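Inclusion membrane protein A (Chlamydia trachomatis, PDB 6E7E) probably promotes the homotypic fusion of chlamydial inclusions as a SNARE-like membrane protein, of which this chain is the soluble domain. Local coordinates at residues K30-L35 with P109-V114; F23-L28 with E102-L107; S43-A48 with A126-L131. The protein carries 2 engineered substitutions. One frame throughout, in Å; residues are numbered along the deposited sequence.

Overall arrangement
Three helix-helix contacts, each between segments that run the same way, line one continuous apolar core in the soluble domain. Interactions 1 and 2 share helix 4-38, and their centres lie about 11 Å apart; Phe32 CZ meets Leu107 CD1 at 3.7 Å where they join. Interaction 3 pairs helix 44-57, which follows helix 4-38, with helix 125-165, which follows helix 110-119; its centre is about 11 Å from that of interaction 1 and about 17 Å from that of interaction 2. Leu131 ties all three together, because its CD2 lies 3.7 Å from both Phe32 CZ and Leu107 CD1. Along the chain the segments alternate, so every contact crosses the others in sequence.

Interaction 1 (K30-L35 with P109-V114); sequences KEFLHL and PLAEEV
Segments 30-35 and 109-114 bring Leu35 and Ala111 together where the axes of the two short helical segments pass 10.4 Å apart at closest approach, with 22° between their directions. The CB of Ala111 sits at the middle of the contact and is touched by three side chains of the first segment, Glu31, Phe32 and Leu35. Glu31 reaches it with an extended chain, CG anti to the backbone N (chi1 -169°), and its carboxylate carbon CD comes to 3.4 Å from Ala111 CB. The ring of Phe32 contributes its CZ, which lies 4.1 Å from Ala111 CB; the methyl approaches the ring obliquely. Leu35 lays CD2 against the same methyl. The other branch of Leu35 turns to the next helical turn, where CD1 is 4.3 Å from Val114 CG1.

No direct hydrogen bond joins the segments, but two waters lie between them. One water receives the N-H of Ala111 at 2.9 Å from its N and also lies near Glu31 OE1. A second takes the N-H of Glu112, 3.0 Å from its N, and sits 2.9 Å from Glu31 OE2. The carboxylates of Glu31 and Glu112 are nearly coplanar, with OE2 to OE2 at 4.1 Å. Arg115 forms a salt bridge with Glu112 and a long, weak ion pair with Glu31.

Taken together, the carboxylate of Glu31 lies where two waters could relay it to the N-H groups of Ala111 and Glu112, near the N-terminal end of helix 110-119, where the helix dipole would favour a negative charge, and Arg115 would ease the repulsion between the two acids.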
loop_
_atom_site.group_PDB
_atom_site.type_symbol
_atom_site.label_atom_id
_atom_site.label_comp_id
_atom_site.label_asym_id
_atom_site.label_seq_id
_atom_site.Cartn_x
_atom_site.Cartn_y
_atom_site.Cartn_z
ATOM N N LYS A 30 -8.102 0.101 11.346
ATOM C CA LYS A 30 -8.668 -0.059 12.696
ATOM C C LYS A 30 -9.899 0.841 12.869
ATOM O O LYS A 30 -10.889 0.428 13.482
ATOM C CB LYS A 30 -7.606 0.264 13.745
ATOM C CG LYS A 30 -7.991 -0.030 15.182
ATOM C CD LYS A 30 -6.802 -0.068 16.098
ATOM C CE LYS A 30 -6.333 1.325 16.425
ATOM N NZ LYS A 30 -5.389 1.308 17.557
ATOM N N GLU A 31 -9.828 2.048 12.329
ATOM C CA GLU A 31 -10.966 2.979 12.412
ATOM C C GLU A 31 -12.196 2.369 11.732
ATOM O O GLU A 31 -13.308 2.473 12.262
ATOM C CB GLU A 31 -10.591 4.300 11.764
ATOM C CG GLU A 31 -11.571 5.404 12.026
ATOM C CD GLU A 31 -11.146 6.779 11.517
ATOM O OE1 GLU A 31 -10.424 6.838 10.491
ATOM O OE2 GLU A 31 -11.564 7.809 12.100
ATOM N N PHE A 32 -12.018 1.744 10.573
ATOM C CA PHE A 32 -13.164 1.141 9.852
ATOM C C PHE A 32 -13.612 -0.153 10.518
ATOM O O PHE A 32 -14.808 -0.432 10.443
ATOM C CB PHE A 32 -12.864 1.006 8.358
ATOM C CG PHE A 32 -13.030 2.344 7.681
ATOM C CD1 PHE A 32 -14.301 2.837 7.434
ATOM C CD2 PHE A 32 -11.953 3.155 7.390
ATOM C CE1 PHE A 32 -14.491 4.105 6.918
ATOM C CE2 PHE A 32 -12.145 4.424 6.883
ATOM C CZ PHE A 32 -13.408 4.891 6.660
ATOM N N LEU A 33 -12.746 -0.873 11.212
ATOM C CA LEU A 33 -13.219 -2.009 12.025
ATOM C C LEU A 33 -14.159 -1.489 13.112
ATOM O O LEU A 33 -15.250 -2.013 13.312
ATOM C CB LEU A 33 -12.043 -2.741 12.656
ATOM C CG LEU A 33 -12.433 -3.922 13.532
ATOM C CD1 LEU A 33 -13.179 -4.976 12.730
ATOM C CD2 LEU A 33 -11.171 -4.517 14.125
ATOM N N HIS A 34 -13.736 -0.458 13.824
ATOM C CA HIS A 34 -14.613 0.180 14.830
ATOM C C HIS A 34 -15.941 0.582 14.190
ATOM O O HIS A 34 -16.992 0.271 14.722
ATOM C CB HIS A 34 -13.930 1.397 15.444
ATOM C CG HIS A 34 -13.015 1.111 16.584
ATOM N ND1 HIS A 34 -11.664 0.794 16.555
ATOM C CD2 HIS A 34 -13.341 1.168 17.890
ATOM C CE1 HIS A 34 -11.246 0.694 17.815
ATOM N NE2 HIS A 34 -12.255 0.889 18.627
ATOM N N LEU A 35 -15.884 1.310 13.088
ATOM C CA LEU A 35 -17.095 1.851 12.446
ATOM C C LEU A 35 -18.016 0.701 12.045
ATOM O O LEU A 35 -19.235 0.806 12.185
ATOM C CB LEU A 35 -16.708 2.726 11.255
ATOM C CG LEU A 35 -17.775 3.704 10.784
ATOM C CD1 LEU A 35 -17.933 4.835 11.780
ATOM C CD2 LEU A 35 -17.383 4.256 9.412
ATOM N N PRO A 109 -10.931 11.921 6.793
ATOM C CA PRO A 109 -12.001 12.476 7.623
ATOM C C PRO A 109 -13.294 11.664 7.629
ATOM O O PRO A 109 -14.217 12.041 8.347
ATOM C CB PRO A 109 -12.287 13.838 6.995
ATOM C CG PRO A 109 -11.613 13.872 5.681
ATOM C CD PRO A 109 -10.696 12.681 5.566
ATOM N N LEU A 110 -13.421 10.652 6.801
ATOM C CA LEU A 110 -14.779 10.138 6.524
ATOM C C LEU A 110 -15.391 9.313 7.654
ATOM O O LEU A 110 -16.597 9.435 7.855
ATOM C CB LEU A 110 -14.746 9.350 5.220
ATOM C CG LEU A 110 -14.403 10.208 3.995
ATOM C CD1 LEU A 110 -14.494 9.340 2.755
ATOM C CD2 LEU A 110 -15.221 11.485 3.847
ATOM N N ALA A 111 -14.643 8.560 8.434
ATOM C CA ALA A 111 -15.264 7.786 9.520
ATOM C C ALA A 111 -15.865 8.754 10.545
ATOM O O ALA A 111 -16.993 8.556 11.010
ATOM C CB ALA A 111 -14.260 6.865 10.166
ATOM N N GLU A 112 -15.097 9.698 11.043
ATOM C CA GLU A 112 -15.663 10.670 12.014
ATOM C C GLU A 112 -16.709 11.536 11.304
ATOM O O GLU A 112 -17.684 11.924 11.960
ATOM C CB GLU A 112 -14.563 11.541 12.623
ATOM C CG GLU A 112 -13.564 10.774 13.476
ATOM C CD GLU A 112 -14.165 10.295 14.784
ATOM O OE1 GLU A 112 -14.940 11.057 15.398
ATOM O OE2 GLU A 112 -13.861 9.156 15.199
ATOM N N GLU A 113 -16.733 11.823 10.060
ATOM C CA GLU A 113 -17.844 12.542 9.420
ATOM C C GLU A 113 -19.107 11.680 9.463
ATOM O O GLU A 113 -20.184 12.206 9.750
ATOM C CB GLU A 113 -17.493 13.015 8.025
ATOM C CG GLU A 113 -18.627 13.760 7.346
ATOM C CD GLU A 113 -19.117 15.053 7.978
ATOM O OE1 GLU A 113 -18.510 15.520 8.971
ATOM O OE2 GLU A 113 -20.094 15.617 7.446
ATOM N N VAL A 114 -19.021 10.387 9.194
ATOM C CA VAL A 114 -20.187 9.492 9.309
ATOM C C VAL A 114 -20.711 9.523 10.735
ATOM O O VAL A 114 -21.928 9.597 10.932
ATOM C CB VAL A 114 -19.789 8.068 8.920
ATOM C CG1 VAL A 114 -20.766 7.041 9.432
ATOM C CG2 VAL A 114 -19.614 7.959 7.424
HETATM O O HOH W 1 -11.873 7.808 8.086
HETATM O O HOH W 2 -12.200 10.113 10.535
#

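Interaction 2 (F23-L28 with E102-L107); sequences FMLSVL and EEIRFL
A seam of helices 4-38 and 87-107 within the helical bundle brings Ile104 among Met24, Leu25 and Leu28. The short segments run in the same direction, their axes 10.9 Å apart at closest approach and inclined by 31°, and Leu25 faces Ile104 with CA atoms 7.4 Å apart.

The two branches of Ile104 divide the contact, and Met24 touches both; Leu25 meets the CG1 branch and Leu28 meets CG2. CG1 lies 3.8 Å from Leu25 CD2, and CD1 beyond it lies 4.0 Å from Met24 CB. The short branch, CG2, is anti to the backbone N and touches Met24 SD at 4.0 Å and Leu28 CD1 at 4.2 Å. Met24 crosses Ile104 at about a right angle, its chain bent at chi3 (-85°), which places CE 4.2 Å from Ile104 CD1. One turn further on, Leu28 and Leu107 slide past each other in opposite directions, and Leu28 CD1 comes to 4.0 Å from Leu107 CD2.

All of these contacts are apolar, and no hydrogen bond passes between the segments. Other helices complete the surroundings: Leu107 also touches Phe53 of helix 44-57 and Leu131 of helix 125-165, and Leu25 touches Leu57. Glu103, beside this seam, directs OE2 to a hydrogen bond with Ser137 OG on helix 125-165.

Such apolar side chains packed between two neighbouring helices, with further helices closing round them, are typical of a helical bundle core.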
loop_
_atom_site.group_PDB
_atom_site.type_symbol
_atom_site.label_atom_id
_atom_site.label_comp_id
_atom_site.label_asym_id
_atom_site.label_seq_id
_atom_site.Cartn_x
_atom_site.Cartn_y
_atom_site.Cartn_z
ATOM N N PHE A 23 1.640 2.596 7.667
ATOM C CA PHE A 23 1.227 2.963 9.035
ATOM C C PHE A 23 -0.133 3.666 8.983
ATOM O O PHE A 23 -1.041 3.329 9.753
ATOM C CB PHE A 23 2.263 3.863 9.706
ATOM C CG PHE A 23 1.761 4.250 11.063
ATOM C CD1 PHE A 23 1.763 3.343 12.114
ATOM C CD2 PHE A 23 1.123 5.468 11.231
ATOM C CE1 PHE A 23 1.162 3.682 13.316
ATOM C CE2 PHE A 23 0.543 5.794 12.446
ATOM C CZ PHE A 23 0.588 4.915 13.490
ATOM N N MET A 24 -0.293 4.639 8.106
ATOM C CA MET A 24 -1.567 5.379 8.036
ATOM C C MET A 24 -2.706 4.446 7.654
ATOM O O MET A 24 -3.806 4.563 8.241
ATOM C CB MET A 24 -1.474 6.535 7.051
ATOM C CG MET A 24 -0.601 7.637 7.587
ATOM S SD MET A 24 -0.617 9.096 6.498
ATOM C CE MET A 24 0.643 8.664 5.326
ATOM N N LEU A 25 -2.503 3.542 6.706
ATOM C CA LEU A 25 -3.556 2.581 6.371
ATOM C C LEU A 25 -3.853 1.659 7.558
ATOM O O LEU A 25 -5.021 1.258 7.692
ATOM C CB LEU A 25 -3.175 1.780 5.138
ATOM C CG LEU A 25 -3.136 2.572 3.841
ATOM C CD1 LEU A 25 -2.631 1.703 2.720
ATOM C CD2 LEU A 25 -4.499 3.112 3.482
ATOM N N SER A 26 -2.884 1.332 8.397
ATOM C CA SER A 26 -3.169 0.500 9.585
ATOM C C SER A 26 -4.100 1.255 10.537
ATOM O O SER A 26 -5.001 0.659 11.143
ATOM C CB SER A 26 -1.892 0.033 10.262
ATOM O OG SER A 26 -1.266 0.996 11.107
ATOM N N VAL A 27 -3.900 2.549 10.661
ATOM C CA VAL A 27 -4.761 3.375 11.541
ATOM C C VAL A 27 -6.161 3.394 10.938
ATOM O O VAL A 27 -7.168 3.211 11.663
ATOM C CB VAL A 27 -4.205 4.795 11.704
ATOM C CG1 VAL A 27 -5.165 5.709 12.462
ATOM C CG2 VAL A 27 -2.854 4.776 12.383
ATOM N N LEU A 28 -6.263 3.644 9.650
ATOM C CA LEU A 28 -7.579 3.717 8.983
ATOM C C LEU A 28 -8.273 2.361 9.018
ATOM O O LEU A 28 -9.481 2.309 9.214
ATOM C CB LEU A 28 -7.409 4.235 7.560
ATOM C CG LEU A 28 -6.993 5.699 7.488
ATOM C CD1 LEU A 28 -6.515 6.056 6.101
ATOM C CD2 LEU A 28 -8.135 6.590 7.888
ATOM N N GLU A 102 -2.913 10.201 -1.872
ATOM C CA GLU A 102 -4.144 10.983 -2.121
ATOM C C GLU A 102 -5.374 10.207 -1.651
ATOM O O GLU A 102 -6.294 10.841 -1.095
ATOM C CB GLU A 102 -4.238 11.385 -3.583
ATOM C CG GLU A 102 -3.262 12.480 -3.959
ATOM C CD GLU A 102 -3.638 13.801 -3.322
ATOM O OE1 GLU A 102 -4.558 14.452 -3.844
ATOM O OE2 GLU A 102 -3.092 14.128 -2.255
ATOM N N GLU A 103 -5.427 8.888 -1.833
ATOM C CA GLU A 103 -6.569 8.110 -1.297
ATOM C C GLU A 103 -6.642 8.300 0.211
ATOM O O GLU A 103 -7.742 8.484 0.751
ATOM C CB GLU A 103 -6.455 6.636 -1.626
ATOM C CG GLU A 103 -6.573 6.303 -3.101
ATOM C CD GLU A 103 -7.853 6.729 -3.809
ATOM O OE1 GLU A 103 -8.897 6.882 -3.160
ATOM O OE2 GLU A 103 -7.813 6.855 -5.043
ATOM N N ILE A 104 -5.521 8.247 0.897
ATOM C CA ILE A 104 -5.502 8.466 2.369
ATOM C C ILE A 104 -6.044 9.853 2.676
ATOM O O ILE A 104 -6.825 10.007 3.606
ATOM C CB ILE A 104 -4.087 8.280 2.946
ATOM C CG1 ILE A 104 -3.706 6.805 2.917
ATOM C CG2 ILE A 104 -3.973 8.863 4.352
ATOM C CD1 ILE A 104 -2.224 6.583 3.117
ATOM N N ARG A 105 -5.611 10.848 1.937
ATOM C CA ARG A 105 -6.063 12.222 2.195
ATOM C C ARG A 105 -7.588 12.261 2.139
ATOM O O ARG A 105 -8.229 12.898 2.995
ATOM C CB ARG A 105 -5.409 13.187 1.210
ATOM C CG ARG A 105 -5.622 14.636 1.598
ATOM C CD ARG A 105 -4.816 15.607 0.774
ATOM N NE ARG A 105 -5.209 15.599 -0.631
ATOM C CZ ARG A 105 -6.196 16.322 -1.168
ATOM N NH1 ARG A 105 -6.940 17.118 -0.421
ATOM N NH2 ARG A 105 -6.437 16.235 -2.465
ATOM N N PHE A 106 -8.200 11.671 1.133
ATOM C CA PHE A 106 -9.674 11.707 0.994
ATOM C C PHE A 106 -10.361 10.876 2.062
ATOM O O PHE A 106 -11.455 11.197 2.523
ATOM C CB PHE A 106 -10.154 11.066 -0.307
ATOM C CG PHE A 106 -9.523 11.560 -1.584
ATOM C CD1 PHE A 106 -9.211 12.902 -1.732
ATOM C CD2 PHE A 106 -9.272 10.699 -2.651
ATOM C CE1 PHE A 106 -8.651 13.377 -2.910
ATOM C CE2 PHE A 106 -8.706 11.171 -3.827
ATOM C CZ PHE A 106 -8.393 12.511 -3.954
ATOM N N LEU A 107 -9.771 9.754 2.431
ATOM C CA LEU A 107 -10.429 8.820 3.360
ATOM C C LEU A 107 -10.338 9.335 4.791
ATOM O O LEU A 107 -11.214 8.995 5.582
ATOM C CB LEU A 107 -9.745 7.467 3.223
ATOM C CG LEU A 107 -10.392 6.308 3.966
ATOM C CD1 LEU A 107 -11.845 6.099 3.554
ATOM C CD2 LEU A 107 -9.598 5.043 3.697
#

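Interaction 3 (S43-A48 with A126-L131); sequences SKDLSA and AAIEEL. Engineered in segment 126-131: Ala126 (natural residue Val), Ala127 (natural residue Val).
Ile128 of helix 125-165 packs against Ser43, Asp45 and Leu46 at the start of helix 44-57, the axes of the two short segments being 10.0 Å apart at closest approach and inclined by 25°. From its CB the side chain divides. CG2, anti to the backbone N, turns to Asp45 and lies 3.7 Å from OD2. CG1 takes the other direction (chi1 -69°, anti to the carbonyl carbon) and packs on Leu46, 3.9 Å from CB. At the tip, CD1 has two neighbours: Leu46 CB, also at 3.9 Å, and Ser43 OG at 3.7 Å. The CA atoms of Leu46 and Ile128 are 5.8 Å apart, the nearest pair across the two segments.

Ser43 occupies the N-cap position, its OG accepting a weak hydrogen bond from Leu46 N at 3.3 Å, so the methyl CD1 of Ile128 rests against a capping hydroxyl. One helical turn beyond Ile128, Leu131 CD1 meets Leu46 CD1 at 3.6 Å as the two leucines cross obliquely. Leu46 is further packed by Val114 and Leu35, and Leu131 by Phe32 and Phe53.

Asp45 OD2 forms a salt bridge with Lys132, also on helix 125-165, so a charged pair borders the apolar contact. The chemistry is thus graded: leucines pack within the core, while Ile128 presents aliphatic carbon to a capped helix start and to a carboxylate whose charge Lys132 would largely offset.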
loop_
_atom_site.group_PDB
_atom_site.type_symbol
_atom_site.label_atom_id
_atom_site.label_comp_id
_atom_site.label_asym_id
_atom_site.label_seq_id
_atom_site.Cartn_x
_atom_site.Cartn_y
_atom_site.Cartn_z
ATOM N N SER A 43 -26.806 0.772 10.237
ATOM C CA SER A 43 -26.630 0.954 8.783
ATOM C C SER A 43 -25.863 -0.244 8.247
ATOM O O SER A 43 -24.643 -0.256 8.278
ATOM C CB SER A 43 -25.929 2.235 8.431
ATOM O OG SER A 43 -25.729 2.282 7.025
ATOM N N LYS A 44 -26.576 -1.227 7.748
ATOM C CA LYS A 44 -25.942 -2.467 7.255
ATOM C C LYS A 44 -24.987 -2.155 6.092
ATOM O O LYS A 44 -23.932 -2.777 6.009
ATOM C CB LYS A 44 -27.013 -3.488 6.878
ATOM C CG LYS A 44 -27.740 -4.077 8.076
ATOM C CD LYS A 44 -26.954 -5.133 8.827
ATOM C CE LYS A 44 -27.817 -6.032 9.696
ATOM N NZ LYS A 44 -27.006 -6.807 10.666
ATOM N N ASP A 45 -25.336 -1.228 5.211
ATOM C CA ASP A 45 -24.503 -0.922 4.029
ATOM C C ASP A 45 -23.215 -0.244 4.505
ATOM O O ASP A 45 -22.121 -0.607 4.049
ATOM C CB ASP A 45 -25.247 -0.056 3.023
ATOM C CG ASP A 45 -24.776 -0.258 1.587
ATOM O OD1 ASP A 45 -24.069 -1.250 1.332
ATOM O OD2 ASP A 45 -25.084 0.593 0.746
ATOM N N LEU A 46 -23.302 0.701 5.431
ATOM C CA LEU A 46 -22.091 1.336 5.980
ATOM C C LEU A 46 -21.241 0.277 6.676
ATOM O O LEU A 46 -20.022 0.294 6.562
ATOM C CB LEU A 46 -22.465 2.449 6.948
ATOM C CG LEU A 46 -21.286 3.091 7.658
ATOM C CD1 LEU A 46 -20.303 3.740 6.680
ATOM C CD2 LEU A 46 -21.779 4.090 8.673
ATOM N N SER A 47 -21.870 -0.608 7.422
ATOM C CA SER A 47 -21.115 -1.615 8.175
ATOM C C SER A 47 -20.355 -2.518 7.194
ATOM O O SER A 47 -19.184 -2.886 7.455
ATOM C CB SER A 47 -22.041 -2.377 9.086
ATOM O OG SER A 47 -21.355 -3.368 9.815
ATOM N N ALA A 48 -20.986 -2.922 6.098
ATOM C CA ALA A 48 -20.360 -3.835 5.113
ATOM C C ALA A 48 -19.192 -3.125 4.421
ATOM O O ALA A 48 -18.114 -3.729 4.267
ATOM C CB ALA A 48 -21.395 -4.312 4.132
ATOM N N ALA A 126 -24.812 9.649 0.881
ATOM C CA ALA A 126 -23.702 10.227 0.100
ATOM C C ALA A 126 -22.376 9.736 0.672
ATOM O O ALA A 126 -21.452 9.421 -0.106
ATOM C CB ALA A 126 -23.753 11.728 0.101
ATOM N N ALA A 127 -22.251 9.673 1.985
ATOM C CA ALA A 127 -20.988 9.239 2.618
ATOM C C ALA A 127 -20.711 7.784 2.257
ATOM O O ALA A 127 -19.547 7.437 2.002
ATOM C CB ALA A 127 -21.032 9.439 4.115
ATOM N N ILE A 128 -21.737 6.957 2.287
ATOM C CA ILE A 128 -21.563 5.527 1.969
ATOM C C ILE A 128 -21.085 5.394 0.517
ATOM O O ILE A 128 -20.187 4.596 0.230
ATOM C CB ILE A 128 -22.843 4.744 2.256
ATOM C CG1 ILE A 128 -23.109 4.680 3.755
ATOM C CG2 ILE A 128 -22.794 3.355 1.625
ATOM C CD1 ILE A 128 -24.514 4.262 4.104
ATOM N N GLU A 129 -21.672 6.156 -0.394
ATOM C CA GLU A 129 -21.288 6.093 -1.817
ATOM C C GLU A 129 -19.833 6.541 -1.980
ATOM O O GLU A 129 -19.098 5.917 -2.755
ATOM C CB GLU A 129 -22.238 6.969 -2.622
ATOM C CG GLU A 129 -21.823 7.119 -4.059
ATOM C CD GLU A 129 -21.720 5.804 -4.781
ATOM O OE1 GLU A 129 -22.295 4.794 -4.293
ATOM O OE2 GLU A 129 -21.061 5.798 -5.821
ATOM N N GLU A 130 -19.423 7.579 -1.263
ATOM C CA GLU A 130 -18.030 8.033 -1.341
ATOM C C GLU A 130 -17.107 6.930 -0.831
ATOM O O GLU A 130 -16.043 6.684 -1.440
ATOM C CB GLU A 130 -17.858 9.311 -0.547
ATOM C CG GLU A 130 -16.468 9.863 -0.672
ATOM C CD GLU A 130 -16.256 11.217 -0.031
ATOM O OE1 GLU A 130 -17.122 11.634 0.752
ATOM O OE2 GLU A 130 -15.232 11.860 -0.333
ATOM N N LEU A 131 -17.466 6.283 0.250
ATOM C CA LEU A 131 -16.645 5.213 0.823
ATOM C C LEU A 131 -16.512 4.065 -0.170
ATOM O O LEU A 131 -15.410 3.518 -0.326
ATOM C CB LEU A 131 -17.220 4.742 2.151
ATOM C CG LEU A 131 -16.979 5.701 3.302
ATOM C CD1 LEU A 131 -17.841 5.285 4.490
ATOM C CD2 LEU A 131 -15.515 5.729 3.691
#